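Local coordinates for protein omega transaminase (Pseudomonas sp., PDB 5LHA) that transfers amino groups between amines and keto acceptors as a fold type I aminotransferase, crystallised here with its cofactor in the pyridoxamine phosphate form, at residues V65-N70 / E351-N356; Y88-F91 / A95-R98; R249-C254 / W282-D287; G258-A263 / Q309-A314; K384-A389 / L436-D441. All coordinates share one frame; numbering follows the deposited sequence.

Contact 1 (V65-N70 / E351-N356)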
# COMPACT_ATOMS: atom_id res chain seq x y z
N VAL A 65 -19.68 16.38 -27.18
CA VAL A 65 -20.07 17.50 -28.04
C VAL A 65 -21.59 17.50 -28.10
O VAL A 65 -22.19 17.24 -29.15
CB VAL A 65 -19.42 17.38 -29.44
CG1 VAL A 65 -19.66 18.64 -30.26
CG2 VAL A 65 -17.94 17.11 -29.31
N ASN A 66 -22.22 17.81 -26.97
CA ASN A 66 -23.64 17.56 -26.76
C ASN A 66 -24.54 18.62 -27.37
O ASN A 66 -25.74 18.38 -27.54
CB ASN A 66 -23.93 17.43 -25.26
CG ASN A 66 -23.29 16.19 -24.66
OD1 ASN A 66 -22.61 15.43 -25.35
ND2 ASN A 66 -23.49 15.99 -23.37
N ILE A 67 -24.00 19.81 -27.66
CA ILE A 67 -24.75 20.85 -28.34
C ILE A 67 -24.45 20.91 -29.83
O ILE A 67 -24.99 21.78 -30.53
CB ILE A 67 -24.50 22.23 -27.71
CG1 ILE A 67 -23.05 22.67 -27.97
CG2 ILE A 67 -24.83 22.18 -26.23
CD1 ILE A 67 -22.71 24.04 -27.46
N GLY A 68 -23.56 20.06 -30.33
CA GLY A 68 -23.17 20.08 -31.72
C GLY A 68 -21.91 20.90 -31.97
O GLY A 68 -21.52 21.75 -31.18
N HIS A 69 -21.28 20.63 -33.11
CA HIS A 69 -20.07 21.36 -33.44
C HIS A 69 -20.40 22.77 -33.94
O HIS A 69 -21.48 23.02 -34.48
CB HIS A 69 -19.27 20.63 -34.53
CG HIS A 69 -18.82 19.26 -34.15
ND1 HIS A 69 -17.65 19.02 -33.46
CD2 HIS A 69 -19.37 18.04 -34.40
CE1 HIS A 69 -17.51 17.72 -33.28
NE2 HIS A 69 -18.53 17.10 -33.84
N ASN A 70 -19.46 23.69 -33.71
CA ASN A 70 -19.46 25.00 -34.37
C ASN A 70 -20.66 25.87 -34.00
O ASN A 70 -21.21 26.59 -34.83
CB ASN A 70 -19.35 24.84 -35.89
CG ASN A 70 -18.62 25.99 -36.55
OD1 ASN A 70 -17.88 26.73 -35.90
ND2 ASN A 70 -18.79 26.13 -37.85
N GLU A 351 -32.94 24.63 -24.91
CA GLU A 351 -33.38 23.67 -25.92
C GLU A 351 -33.84 22.34 -25.33
O GLU A 351 -34.08 21.40 -26.10
CB GLU A 351 -32.26 23.46 -26.93
CG GLU A 351 -31.90 24.78 -27.61
CD GLU A 351 -30.80 24.66 -28.63
OE1 GLU A 351 -30.24 23.56 -28.78
OE2 GLU A 351 -30.48 25.69 -29.25
N ASP A 352 -34.04 22.26 -24.02
CA ASP A 352 -34.36 21.04 -23.29
C ASP A 352 -33.63 19.81 -23.85
O ASP A 352 -34.25 18.84 -24.28
CB ASP A 352 -35.86 20.80 -23.28
CG ASP A 352 -36.29 19.72 -22.31
OD1 ASP A 352 -35.58 19.46 -21.31
OD2 ASP A 352 -37.37 19.13 -22.54
N LEU A 353 -32.31 19.86 -23.81
CA LEU A 353 -31.53 18.75 -24.33
C LEU A 353 -31.72 17.49 -23.48
O LEU A 353 -31.67 16.38 -24.03
CB LEU A 353 -30.05 19.13 -24.43
CG LEU A 353 -29.74 20.23 -25.44
CD1 LEU A 353 -28.24 20.42 -25.61
CD2 LEU A 353 -30.42 19.93 -26.77
N PRO A 354 -31.93 17.60 -22.16
CA PRO A 354 -32.34 16.38 -21.43
C PRO A 354 -33.65 15.81 -21.93
O PRO A 354 -33.81 14.59 -21.97
CB PRO A 354 -32.43 16.86 -19.97
CG PRO A 354 -31.53 18.03 -19.91
CD PRO A 354 -31.61 18.70 -21.23
N GLY A 355 -34.59 16.68 -22.31
CA GLY A 355 -35.86 16.21 -22.86
C GLY A 355 -35.72 15.60 -24.24
O GLY A 355 -36.39 14.61 -24.56
N ASN A 356 -34.90 16.20 -25.10
CA ASN A 356 -34.67 15.63 -26.42
C ASN A 356 -33.99 14.26 -26.34
O ASN A 356 -34.29 13.37 -27.14
CB ASN A 356 -33.84 16.57 -27.29
CG ASN A 356 -33.81 16.12 -28.74
OD1 ASN A 356 -34.84 16.07 -29.39
ND2 ASN A 356 -32.63 15.74 -29.23
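Ile67 and Leu353 bring their CA atoms to 8.2 Å, where a type I beta turn from Val65 to Gly68 faces the first turn of helix 353-368. The contact joins the loop between helices 60-63 and 72-85 to the helix that follows helix 335-350. Both belong to the fold type I, class III aminotransferase fold, and the side chain of Asn66 is about 11 Å from the bound pyridoxamine phosphate.

Leu353 carries the contact through one methyl. Its CD1 lies 3.8 Å from the backbone oxygen Asn66 O and 3.9 Å from Ile67 CG2. The same methyl therefore touches the backbone and a side chain of the turn. In Ile67 the CG2 branch stands beside the backbone N, opposite the carbonyl carbon, and reaches Leu353. CG1 sits between N and the carbonyl carbon (chi1 68°) and carries CD1 away from Leu353. The two side chains pass at a slant. Ile67 packs further on Val344 and Ile347 of helix 335-350, and Leu353 on Val348 of that helix, so both pack against the same helix.

The amide of Asn66 is used differently: its OD1 accepts from Arg272 NH2. Arg71 links the two segments as a third party, with NH1 on Ile67 O and NH2 in a salt bridge with Glu351 OE2.

Helix 353-368 starts just beside the contact. Asp352 is its N-cap. The backbone bond from Asn356 N to Asp352 O is 2.8 Å long. Asp352 OD1 accepts a weak bond of 3.1 Å from Gly355 N.

Contact 2 (Y88-F91 / A95-R98)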
# COMPACT_ATOMS: atom_id res chain seq x y z
N TYR A 88 -6.50 33.97 -15.42
CA TYR A 88 -5.73 34.24 -14.21
C TYR A 88 -6.01 33.15 -13.19
O TYR A 88 -7.00 32.42 -13.28
CB TYR A 88 -6.01 35.62 -13.62
CG TYR A 88 -4.76 36.18 -12.96
CD1 TYR A 88 -3.70 36.65 -13.72
CD2 TYR A 88 -4.63 36.20 -11.58
CE1 TYR A 88 -2.55 37.13 -13.13
CE2 TYR A 88 -3.47 36.67 -10.98
CZ TYR A 88 -2.44 37.14 -11.75
OH TYR A 88 -1.30 37.62 -11.16
N GLN A 89 -5.13 33.05 -12.20
CA GLN A 89 -5.21 32.02 -11.17
C GLN A 89 -6.34 32.31 -10.17
O GLN A 89 -6.86 33.43 -10.08
CB GLN A 89 -3.89 31.93 -10.41
CG GLN A 89 -3.42 33.27 -9.86
CD GLN A 89 -2.68 33.13 -8.54
OE1 GLN A 89 -3.23 32.63 -7.56
NE2 GLN A 89 -1.43 33.59 -8.51
N THR A 90 -6.73 31.26 -9.43
CA THR A 90 -7.65 31.38 -8.30
C THR A 90 -7.06 30.78 -7.03
O THR A 90 -7.81 30.41 -6.12
CB THR A 90 -9.00 30.73 -8.58
OG1 THR A 90 -8.85 29.31 -8.64
CG2 THR A 90 -9.61 31.26 -9.88
N PHE A 91 -5.74 30.70 -6.93
CA PHE A 91 -5.17 30.19 -5.68
C PHE A 91 -5.45 31.20 -4.57
O PHE A 91 -5.92 32.30 -4.81
CB PHE A 91 -3.68 29.92 -5.81
CG PHE A 91 -3.34 28.65 -6.54
CD1 PHE A 91 -4.19 28.14 -7.52
CD2 PHE A 91 -2.18 27.95 -6.25
CE1 PHE A 91 -3.88 26.98 -8.19
CE2 PHE A 91 -1.86 26.78 -6.91
CZ PHE A 91 -2.71 26.29 -7.88
N ALA A 95 -9.05 35.72 -7.29
CA ALA A 95 -10.00 35.12 -8.22
C ALA A 95 -10.27 36.11 -9.35
O ALA A 95 -9.50 37.06 -9.56
CB ALA A 95 -11.28 34.69 -7.48
N HIS A 96 -11.35 35.89 -10.08
CA HIS A 96 -11.74 36.65 -11.26
C HIS A 96 -13.23 36.44 -11.47
O HIS A 96 -13.80 35.49 -10.93
CB HIS A 96 -10.94 36.21 -12.50
CG HIS A 96 -11.09 34.75 -12.82
ND1 HIS A 96 -12.18 34.25 -13.50
CD2 HIS A 96 -10.29 33.69 -12.56
CE1 HIS A 96 -12.05 32.94 -13.63
NE2 HIS A 96 -10.90 32.58 -13.08
N PRO A 97 -13.88 37.31 -12.25
CA PRO A 97 -15.36 37.25 -12.29
C PRO A 97 -15.95 35.94 -12.78
O PRO A 97 -16.93 35.46 -12.19
CB PRO A 97 -15.72 38.43 -13.20
CG PRO A 97 -14.62 39.40 -13.00
CD PRO A 97 -13.37 38.56 -12.85
N ARG A 98 -15.37 35.33 -13.83
CA ARG A 98 -16.01 34.19 -14.48
C ARG A 98 -16.15 32.99 -13.55
O ARG A 98 -17.10 32.21 -13.70
CB ARG A 98 -15.23 33.78 -15.73
CG ARG A 98 -15.28 34.77 -16.88
CD ARG A 98 -16.68 35.02 -17.44
NE ARG A 98 -17.42 36.04 -16.70
CZ ARG A 98 -17.12 37.34 -16.71
NH1 ARG A 98 -16.09 37.79 -17.41
NH2 ARG A 98 -17.85 38.18 -16.00
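His96 points its CB toward the loop of Tyr88 and Thr90. From CB the chain turns so that CG lies between the backbone N and the carbonyl carbon (chi1 57°), which swings the ring over to the loop. CG leads to CD2, the main touching atom. CD2 is 3.6 Å from Tyr88 O and 3.7 Å from Thr90 CG2. Gln89 O also comes to the ring edge near its plane, 4.2 Å from CD2. This oxygen is buried and has no hydrogen-bond partner in the model. At the tip, NE2 lies 3.7 Å from Thr90 CG2 and gives a weak hydrogen bond to Gly333 O. On the ND1 side, Arg98 CB stands in the ring plane. With an alanine here, Thr90 CG2 would probably face a gap and Gly333 O would lose its weak mate.

The contact folds a short loop back on itself at the subunit interface. Tyr88 OH bonds Asp57 OD1 of the second subunit, and Gln89 NE2 bonds Gly61 O there. Strand 94-95 pairs through Ala95 in a parallel ladder with a strand of that subunit. His96 follows it at the N-cap position of helix 97-109, against Pro335 at the start of helix 335-350.

Contact 3 (R249-C254 / W282-D287)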
# COMPACT_ATOMS: atom_id res chain seq x y z
N ARG A 249 -31.62 2.41 -3.27
CA ARG A 249 -31.15 1.54 -2.20
C ARG A 249 -29.65 1.66 -1.98
O ARG A 249 -29.15 1.23 -0.93
CB ARG A 249 -31.52 0.09 -2.50
CG ARG A 249 -33.02 -0.16 -2.55
CD ARG A 249 -33.33 -1.63 -2.64
NE ARG A 249 -32.74 -2.37 -1.52
CZ ARG A 249 -32.98 -3.65 -1.24
NH1 ARG A 249 -33.82 -4.35 -2.00
NH2 ARG A 249 -32.39 -4.22 -0.20
N LEU A 250 -28.92 2.21 -2.96
CA LEU A 250 -27.54 2.61 -2.74
C LEU A 250 -27.46 3.75 -1.73
O LEU A 250 -26.73 3.67 -0.73
CB LEU A 250 -26.91 3.03 -4.06
CG LEU A 250 -25.43 2.80 -4.28
CD1 LEU A 250 -25.10 1.33 -4.03
CD2 LEU A 250 -25.06 3.21 -5.69
N ARG A 251 -28.23 4.82 -1.98
CA ARG A 251 -28.32 5.96 -1.07
C ARG A 251 -28.67 5.52 0.35
O ARG A 251 -28.09 6.01 1.33
CB ARG A 251 -29.37 6.94 -1.60
CG ARG A 251 -29.63 8.21 -0.78
CD ARG A 251 -28.49 9.22 -0.83
NE ARG A 251 -27.46 8.98 0.17
CZ ARG A 251 -26.37 9.72 0.29
NH1 ARG A 251 -26.16 10.73 -0.54
NH2 ARG A 251 -25.48 9.46 1.23
N GLU A 252 -29.63 4.60 0.49
CA GLU A 252 -30.06 4.19 1.82
C GLU A 252 -28.95 3.46 2.56
O GLU A 252 -28.71 3.72 3.75
CB GLU A 252 -31.28 3.28 1.71
CG GLU A 252 -32.53 3.97 1.23
CD GLU A 252 -33.59 2.97 0.80
OE1 GLU A 252 -33.32 1.74 0.88
OE2 GLU A 252 -34.67 3.40 0.37
N VAL A 253 -28.25 2.56 1.87
CA VAL A 253 -27.21 1.77 2.53
C VAL A 253 -26.06 2.65 2.97
O VAL A 253 -25.52 2.49 4.07
CB VAL A 253 -26.74 0.63 1.60
CG1 VAL A 253 -25.56 -0.10 2.21
CG2 VAL A 253 -27.88 -0.34 1.35
N CYS A 254 -25.67 3.61 2.13
CA CYS A 254 -24.61 4.55 2.50
C CYS A 254 -25.01 5.37 3.72
O CYS A 254 -24.18 5.68 4.58
CB CYS A 254 -24.28 5.47 1.32
SG CYS A 254 -23.40 4.69 -0.06
N TRP A 282 -32.79 9.06 -11.11
CA TRP A 282 -33.14 7.95 -10.24
C TRP A 282 -33.76 8.41 -8.92
O TRP A 282 -34.04 7.56 -8.07
CB TRP A 282 -31.91 7.10 -9.94
CG TRP A 282 -31.29 6.47 -11.17
CD1 TRP A 282 -30.00 6.59 -11.58
CD2 TRP A 282 -31.94 5.61 -12.12
NE1 TRP A 282 -29.80 5.87 -12.74
CE2 TRP A 282 -30.98 5.26 -13.09
CE3 TRP A 282 -33.24 5.11 -12.25
CZ2 TRP A 282 -31.27 4.43 -14.17
CZ3 TRP A 282 -33.53 4.29 -13.33
CH2 TRP A 282 -32.56 3.95 -14.27
N GLY A 283 -33.94 9.71 -8.73
CA GLY A 283 -34.53 10.24 -7.51
C GLY A 283 -33.60 10.28 -6.32
O GLY A 283 -34.07 10.19 -5.18
N VAL A 284 -32.31 10.49 -6.55
CA VAL A 284 -31.29 10.34 -5.52
C VAL A 284 -30.41 11.58 -5.48
O VAL A 284 -30.05 12.13 -6.53
CB VAL A 284 -30.44 9.07 -5.77
CG1 VAL A 284 -29.14 9.13 -5.00
CG2 VAL A 284 -31.23 7.84 -5.36
N ALA A 285 -30.11 12.05 -4.27
CA ALA A 285 -29.15 13.11 -4.03
C ALA A 285 -27.85 12.50 -3.51
O ALA A 285 -27.81 12.05 -2.35
CB ALA A 285 -29.70 14.13 -3.04
N PRO A 286 -26.80 12.45 -4.30
CA PRO A 286 -25.50 11.98 -3.79
C PRO A 286 -24.83 13.08 -2.97
O PRO A 286 -25.29 14.21 -2.89
CB PRO A 286 -24.71 11.67 -5.06
CG PRO A 286 -25.29 12.59 -6.08
CD PRO A 286 -26.75 12.74 -5.74
N ASP A 287 -23.72 12.71 -2.32
CA ASP A 287 -22.97 13.68 -1.54
C ASP A 287 -22.04 14.52 -2.41
O ASP A 287 -21.80 15.69 -2.09
CB ASP A 287 -22.16 12.97 -0.44
CG ASP A 287 -23.04 12.28 0.60
OD1 ASP A 287 -23.58 12.98 1.48
OD2 ASP A 287 -23.20 11.04 0.54
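Arg251 of helix 246-256 reaches across to Ala285 and Asp287, in the loop that leads into strand 288-291. The helix is the connection of a beta-alpha-beta crossover between the adjacent parallel strands 225-230 and 260-264, part of the large sheet of the fold type I domain.

Along the helix, Arg249 and Leu250 pack on helix 202-220. Arg251 faces the loop. Its CB lies 4.1 Å from Val284 CG1. CG starts opposite the backbone N (chi1 180°), and bends at chi2 and chi3 bring the guanidinium back alongside the loop. NH1 donates to Ala285 O over 2.8 Å, in the carbonyl plane and on a lone pair. NH2 forms a salt bridge with Asp287 OD2 at 2.9 Å. A second, weak bond of 3.2 Å runs from NH1 to the same OD2. Both acceptors sit at the guanidinium edge. A leucine in its place would probably leave Asp287 without this positive mate and Ala285 O without its donor. Val253, on a different side of the helix, packs on Leu213 and Ile217 of helix 202-220.

The charges have further partners. Arg251 NH2 also forms a salt bridge with Asp255, and Leu261 N donates to Asp287 OD2. The guanidinium and carboxylate planes stand 85° apart, and NH2 meets OD2 on its syn side, 25° out of the carboxylate plane.

Contact 4 (G258-A263 / Q309-A314)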
# COMPACT_ATOMS: atom_id res chain seq x y z
N GLY A 258 -23.06 6.34 7.13
CA GLY A 258 -22.49 7.64 6.90
C GLY A 258 -21.53 7.73 5.74
O GLY A 258 -20.85 8.75 5.59
N ILE A 259 -21.49 6.70 4.89
CA ILE A 259 -20.55 6.66 3.78
C ILE A 259 -20.96 7.67 2.73
O ILE A 259 -22.14 7.81 2.40
CB ILE A 259 -20.50 5.24 3.20
CG1 ILE A 259 -19.91 4.28 4.24
CG2 ILE A 259 -19.74 5.20 1.85
CD1 ILE A 259 -20.15 2.82 3.95
N LEU A 260 -19.98 8.41 2.20
CA LEU A 260 -20.27 9.41 1.18
C LEU A 260 -20.55 8.73 -0.15
O LEU A 260 -19.83 7.82 -0.57
CB LEU A 260 -19.09 10.37 1.02
CG LEU A 260 -18.61 11.12 2.26
CD1 LEU A 260 -17.33 11.85 1.93
CD2 LEU A 260 -19.69 12.08 2.75
N LEU A 261 -21.59 9.20 -0.83
CA LEU A 261 -21.98 8.66 -2.13
C LEU A 261 -21.54 9.65 -3.20
O LEU A 261 -22.05 10.78 -3.25
CB LEU A 261 -23.47 8.38 -2.18
CG LEU A 261 -23.99 7.82 -3.51
CD1 LEU A 261 -23.25 6.55 -3.91
CD2 LEU A 261 -25.49 7.56 -3.41
N ILE A 262 -20.59 9.23 -4.03
CA ILE A 262 -20.07 10.03 -5.14
C ILE A 262 -20.74 9.57 -6.42
O ILE A 262 -20.58 8.43 -6.84
CB ILE A 262 -18.55 9.91 -5.26
CG1 ILE A 262 -17.85 10.34 -3.97
CG2 ILE A 262 -18.06 10.71 -6.44
CD1 ILE A 262 -16.41 9.95 -3.93
N ALA A 263 -21.48 10.47 -7.06
CA ALA A 263 -22.03 10.22 -8.37
C ALA A 263 -21.03 10.69 -9.42
O ALA A 263 -20.66 11.87 -9.46
CB ALA A 263 -23.37 10.93 -8.56
N GLN A 309 -23.59 20.69 1.27
CA GLN A 309 -23.43 21.49 2.48
C GLN A 309 -22.83 20.68 3.62
O GLN A 309 -22.00 21.19 4.37
CB GLN A 309 -24.78 22.08 2.90
CG GLN A 309 -24.71 23.26 3.87
CD GLN A 309 -24.34 24.57 3.20
OE1 GLN A 309 -25.02 25.02 2.28
NE2 GLN A 309 -23.26 25.20 3.68
N ARG A 310 -23.28 19.43 3.78
CA ARG A 310 -22.70 18.54 4.78
C ARG A 310 -21.18 18.54 4.73
O ARG A 310 -20.50 18.88 5.71
CB ARG A 310 -23.25 17.12 4.57
CG ARG A 310 -22.56 16.06 5.41
CD ARG A 310 -22.88 14.66 4.89
NE ARG A 310 -22.08 13.63 5.56
CZ ARG A 310 -22.28 12.32 5.44
NH1 ARG A 310 -23.26 11.85 4.68
NH2 ARG A 310 -21.50 11.47 6.09
N ILE A 311 -20.62 18.18 3.57
CA ILE A 311 -19.17 18.11 3.39
C ILE A 311 -18.54 19.49 3.51
O ILE A 311 -17.48 19.65 4.13
CB ILE A 311 -18.86 17.46 2.03
CG1 ILE A 311 -19.32 16.00 2.01
CG2 ILE A 311 -17.36 17.54 1.70
CD1 ILE A 311 -19.47 15.42 0.61
N ALA A 312 -19.15 20.50 2.89
CA ALA A 312 -18.57 21.84 2.89
C ALA A 312 -18.43 22.38 4.31
O ALA A 312 -17.39 22.95 4.68
CB ALA A 312 -19.44 22.78 2.04
N ASP A 313 -19.48 22.20 5.13
CA ASP A 313 -19.48 22.70 6.50
C ASP A 313 -18.38 22.05 7.34
O ASP A 313 -17.76 22.70 8.17
CB ASP A 313 -20.84 22.43 7.14
CG ASP A 313 -21.91 23.32 6.59
OD1 ASP A 313 -21.57 24.34 5.97
OD2 ASP A 313 -23.10 22.97 6.75
N ALA A 314 -18.18 20.74 7.16
CA ALA A 314 -17.18 20.03 7.95
C ALA A 314 -15.77 20.52 7.62
O ALA A 314 -14.94 20.69 8.52
CB ALA A 314 -17.28 18.53 7.71
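A Schellman motif ends helix 246-256 just before strand 260-264, and its glycine, Gly258, is held by Arg310 of helix 309-316. Gly258 has positive phi and is the C-prime residue: Ile259 N bonds Cys254 O, and Gly258 N bonds Asp255 O. The carbonyl of Gly258 then accepts from the arginine. Arg310 NH2 lies 2.8 Å from Gly258 O, with an N-H...O angle of 146°. The donor is tilted 27° from the carbonyl plane.

Arg310 reaches this far because its chain is extended from CG to NE, with CG opposite the backbone N (chi1 171°). Leu260 lies over the guanidinium. Its CD2 sits above the centre of one face, 3.7 Å from Arg310 CZ. The same methyl is 4.0 Å from Ile311 CD1 and also touches CG1 of that residue. One leucine methyl thus meets both a charged plane and an apolar branch of the helix. Arg310 NE bonds Tyr138 OH, and the tyrosine side chain packs on Leu260 and Ile311.

Within the helix, Gln309 NE2 donates to Asp313 OD1 at 3.0 Å, nearly straight. It is an i to i+4 side-chain link.

Helix 309-316 directly follows strand 303-308, an antiparallel member of the same mixed sheet as strand 260-264. Packed with helix 124-141 on this seven-stranded sheet, helix 309-316 is part of the large domain of the fold type I aminotransferase architecture.

Contact 5 (K384-A389 / L436-D441)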
# COMPACT_ATOMS: atom_id res chain seq x y z
N LYS A 384 -30.25 4.27 -22.25
CA LYS A 384 -31.10 5.20 -21.50
C LYS A 384 -30.74 6.61 -21.95
O LYS A 384 -29.57 7.00 -21.87
CB LYS A 384 -30.91 5.04 -20.00
CG LYS A 384 -31.86 5.89 -19.18
CD LYS A 384 -31.64 5.68 -17.71
CE LYS A 384 -32.48 6.65 -16.89
NZ LYS A 384 -33.91 6.28 -16.84
N GLY A 385 -31.72 7.36 -22.45
CA GLY A 385 -31.39 8.62 -23.12
C GLY A 385 -30.58 8.35 -24.38
O GLY A 385 -30.89 7.44 -25.15
N LEU A 386 -29.54 9.15 -24.60
CA LEU A 386 -28.70 9.00 -25.79
C LEU A 386 -27.35 8.35 -25.49
O LEU A 386 -26.32 8.75 -26.07
CB LEU A 386 -28.50 10.34 -26.49
CG LEU A 386 -29.74 10.78 -27.27
CD1 LEU A 386 -29.61 12.23 -27.74
CD2 LEU A 386 -29.98 9.83 -28.43
N MET A 387 -27.32 7.37 -24.60
CA MET A 387 -26.23 6.41 -24.49
C MET A 387 -26.80 5.01 -24.68
O MET A 387 -27.74 4.62 -23.98
CB MET A 387 -25.49 6.52 -23.15
CG MET A 387 -26.35 6.49 -21.91
SD MET A 387 -25.53 7.25 -20.50
CE MET A 387 -24.04 6.29 -20.34
N ILE A 388 -26.26 4.28 -25.65
CA ILE A 388 -26.76 2.97 -26.04
C ILE A 388 -25.56 2.09 -26.35
O ILE A 388 -24.52 2.57 -26.82
CB ILE A 388 -27.71 3.07 -27.26
CG1 ILE A 388 -29.04 3.71 -26.86
CG2 ILE A 388 -27.96 1.69 -27.88
CD1 ILE A 388 -29.85 4.21 -28.03
N ALA A 389 -25.68 0.80 -26.05
CA ALA A 389 -24.65 -0.17 -26.41
C ALA A 389 -25.28 -1.38 -27.07
O ALA A 389 -26.32 -1.88 -26.62
CB ALA A 389 -23.83 -0.61 -25.20
N LEU A 436 -26.80 15.62 -28.12
CA LEU A 436 -28.15 15.59 -27.57
C LEU A 436 -29.15 16.36 -28.43
O LEU A 436 -30.36 16.27 -28.17
CB LEU A 436 -28.13 16.14 -26.14
CG LEU A 436 -27.18 15.38 -25.20
CD1 LEU A 436 -27.42 15.76 -23.75
CD2 LEU A 436 -27.26 13.86 -25.39
N THR A 437 -28.68 17.09 -29.43
CA THR A 437 -29.55 17.72 -30.41
C THR A 437 -30.00 16.77 -31.52
O THR A 437 -30.67 17.22 -32.45
CB THR A 437 -28.85 18.94 -31.02
OG1 THR A 437 -27.62 18.54 -31.63
CG2 THR A 437 -28.58 19.99 -29.94
N LEU A 438 -29.67 15.48 -31.42
CA LEU A 438 -30.06 14.50 -32.42
C LEU A 438 -31.55 14.57 -32.72
O LEU A 438 -32.37 14.70 -31.81
CB LEU A 438 -29.69 13.10 -31.95
CG LEU A 438 -29.75 12.01 -33.02
CD1 LEU A 438 -28.46 12.00 -33.82
CD2 LEU A 438 -29.99 10.66 -32.38
N THR A 439 -31.90 14.50 -33.99
CA THR A 439 -33.29 14.55 -34.42
C THR A 439 -33.82 13.15 -34.73
O THR A 439 -33.07 12.17 -34.77
CB THR A 439 -33.44 15.46 -35.64
OG1 THR A 439 -32.74 14.89 -36.75
CG2 THR A 439 -32.86 16.83 -35.34
N ARG A 440 -35.14 13.07 -34.92
CA ARG A 440 -35.74 11.84 -35.44
C ARG A 440 -35.02 11.39 -36.71
O ARG A 440 -34.63 10.23 -36.84
CB ARG A 440 -37.22 12.06 -35.74
CG ARG A 440 -38.14 12.23 -34.55
CD ARG A 440 -39.58 12.13 -35.02
NE ARG A 440 -40.57 12.29 -33.96
CZ ARG A 440 -41.86 12.46 -34.19
NH1 ARG A 440 -42.31 12.51 -35.44
NH2 ARG A 440 -42.71 12.60 -33.18
N ASP A 441 -34.85 12.32 -37.65
CA ASP A 441 -34.22 12.05 -38.93
C ASP A 441 -32.83 11.45 -38.75
O ASP A 441 -32.51 10.39 -39.32
CB ASP A 441 -34.16 13.34 -39.75
CG ASP A 441 -32.97 13.41 -40.67
OD1 ASP A 441 -32.98 12.70 -41.70
OD2 ASP A 441 -32.03 14.18 -40.37
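Asn356 ND2 bonds two backbone oxygens, Leu436 O and Leu438 O, in the loop against which Leu386 packs. One amide from helix 353-368 thereby ties together the two residues that meet Leu386.

The contact itself is apolar. Leu386 sends one methyl to each partner. CD1 lies 3.7 Å from Leu436 CA and equally far from Leu436 CD2. That CD2 is also 3.9 Å from Leu386 CB. The two side chains slide past each other in opposite directions. The other methyl, Leu386 CD2, meets Leu438 CD2 at 4.0 Å, at a slant. Leu438 turns to meet it with CG placed opposite the backbone N (chi1 -167°). All three leucines are buried.

Leu386 sits in a tight two-residue turn with Gly385, closed by a bond of 3.1 Å from Lys384 N to Met387 O. Its carbonyl oxygen accepts from Arg272 NH1. Within 436-441, Thr439 is the N-cap of the last helix, 440-457, with OG1 accepting from Glu442 N just beyond.

The turn joins the antiparallel strands 378-384 and 387-393. This is a beta-hairpin at the edge of the second seven-stranded mixed sheet, with its turn packed on the loop before the C-terminal helix.

How the contacts relate
Contact 1 spans the longest stretch of chain, and contacts 2, 3 and 4 are nested inside it; contact 5 follows. Contacts 1 and 5 have centres 10 Å apart and meet where helix 353-368 of contact 1 packs on loop 436-438 of contact 5. Contacts 3 and 4 lie 12 Å apart and cross along the chain. Together they tie helices 246-256 and 309-316 to the sheet containing strand 260-264. Trp282 against Lys384 bridges contacts 3 and 5, whose centres are 26 Å apart. Contact 2 stands alone, its centre 26 to 36 Å from the others. It and contact 1 touch the second subunit, consistent with a cofactor region built partly at that subunit interface.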